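PDB 7AVK: LPXTG cell wall surface protein from Streptococcus gordonii, which probably acts as a cell-wall-anchored streptococcal adhesin whose tandem SHIRT repeats, one of which forms this chain, may set how far it projects from the cell. Local coordinates for residues E17-Q20 / E21-A24. Numbering follows the deposited sequence.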
loop_
_atom_site.group_PDB
_atom_site.type_symbol
_atom_site.label_atom_id
_atom_site.label_comp_id
_atom_site.label_asym_id
_atom_site.label_seq_id
_atom_site.Cartn_x
_atom_site.Cartn_y
_atom_site.Cartn_z
ATOM N N GLU A 17 -8.285 -1.725 13.728
ATOM C CA GLU A 17 -6.868 -1.885 13.315
ATOM C C GLU A 17 -6.672 -3.071 12.317
ATOM O O GLU A 17 -7.422 -4.115 12.279
ATOM C CB GLU A 17 -5.981 -2.186 14.527
ATOM C CG GLU A 17 -5.504 -0.953 15.274
ATOM C CD GLU A 17 -4.501 -1.193 16.395
ATOM O OE1 GLU A 17 -4.338 -2.355 16.817
ATOM O OE2 GLU A 17 -3.887 -0.214 16.840
ATOM N N LEU A 18 -5.707 -2.901 11.441
ATOM C CA LEU A 18 -5.385 -3.972 10.495
ATOM C C LEU A 18 -4.809 -5.200 11.215
ATOM O O LEU A 18 -3.935 -5.047 12.072
ATOM C CB LEU A 18 -4.331 -3.525 9.485
ATOM C CG LEU A 18 -4.730 -2.329 8.598
ATOM C CD1 LEU A 18 -3.565 -2.000 7.705
ATOM C CD2 LEU A 18 -5.939 -2.667 7.743
ATOM N N PRO A 19 -5.216 -6.397 10.816
ATOM C CA PRO A 19 -4.635 -7.613 11.397
ATOM C C PRO A 19 -3.378 -8.006 10.636
ATOM O O PRO A 19 -3.113 -7.576 9.507
ATOM C CB PRO A 19 -5.727 -8.645 11.170
ATOM C CG PRO A 19 -6.322 -8.226 9.826
ATOM C CD PRO A 19 -6.333 -6.695 9.903
ATOM N N GLN A 20 -2.602 -8.917 11.260
ATOM C CA GLN A 20 -1.385 -9.415 10.639
ATOM C C GLN A 20 -1.636 -9.999 9.258
ATOM O O GLN A 20 -0.790 -9.856 8.390
ATOM C CB GLN A 20 -0.703 -10.436 11.566
ATOM C CG GLN A 20 0.594 -10.992 10.957
ATOM C CD GLN A 20 0.398 -12.168 10.010
ATOM O OE1 GLN A 20 -0.604 -12.847 10.011
ATOM N NE2 GLN A 20 1.415 -12.435 9.191
ATOM N N GLU A 21 -2.768 -10.660 9.024
ATOM C CA GLU A 21 -2.972 -11.284 7.725
ATOM C C GLU A 21 -3.012 -10.250 6.604
ATOM O O GLU A 21 -2.604 -10.534 5.475
ATOM C CB GLU A 21 -4.224 -12.188 7.742
ATOM C CG GLU A 21 -4.408 -13.026 6.545
ATOM C CD GLU A 21 -5.580 -14.010 6.709
ATOM O OE1 GLU A 21 -6.131 -14.112 7.833
ATOM O OE2 GLU A 21 -5.935 -14.681 5.713
ATOM N N VAL A 22 -3.504 -9.046 6.907
ATOM C CA VAL A 22 -3.481 -7.954 5.936
ATOM C C VAL A 22 -2.099 -7.313 5.872
ATOM O O VAL A 22 -1.570 -7.054 4.773
ATOM C CB VAL A 22 -4.560 -6.906 6.236
ATOM C CG1 VAL A 22 -4.359 -5.675 5.351
ATOM C CG2 VAL A 22 -5.969 -7.484 6.080
ATOM N N LYS A 23 -1.497 -7.046 7.039
ATOM C CA LYS A 23 -0.171 -6.441 7.055
ATOM C C LYS A 23 0.831 -7.260 6.237
ATOM O O LYS A 23 1.713 -6.696 5.583
ATOM C CB LYS A 23 0.345 -6.243 8.483
ATOM C CG LYS A 23 -0.488 -5.332 9.346
ATOM C CD LYS A 23 -0.000 -5.547 10.902
ATOM C CE LYS A 23 -0.686 -4.568 11.772
ATOM N NZ LYS A 23 -0.336 -4.896 13.169
ATOM N N ALA A 24 0.707 -8.594 6.278
ATOM C CA ALA A 24 1.638 -9.461 5.585
ATOM C C ALA A 24 1.576 -9.319 4.061
ATOM O O ALA A 24 2.475 -9.820 3.367
ATOM C CB ALA A 24 1.354 -10.904 5.971
#
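The carbonyl oxygen of P19 faces the first turn of the short helix and takes two backbone N-H groups from it. K23 N makes the straighter bond, 3.0 Å to P19 O with an N-H...O angle of 172°; V22 N, also 3.0 Å from P19 O, is a weak second donor. One residue on, A24 N bonds Q20 O at 2.9 Å. Beside these bonds the proline ring packs against V22, its CG 3.8 Å from V22 CG2, the methyl that chi1 of 171° turns anti to the carbonyl carbon. L18 meets the other branch of V22 at about a right angle, CD2 lying 4.2 Å from V22 CG1. P19 occupies the N-cap position of the single-turn helix 20-23, which follows the loop after strand 3-11 in this SHIRT domain and sits over its five-stranded mixed sheet. On another side of the turn, the aliphatic stem of K23 runs back along the chain, extended beyond CG, and brings CE to 3.3 Å from L18 O. Q20 bends at chi2 (-85°), which carries its amide along the outside of the turn, NE2 coming to 3.6 Å from A24 CB. Further out, W56 of strand 55-61 touches L18, P19 and V22 together, while W79 of strand 73-82 touches L18 and V22, and V49 of strand 48-50 meets E21 and V22.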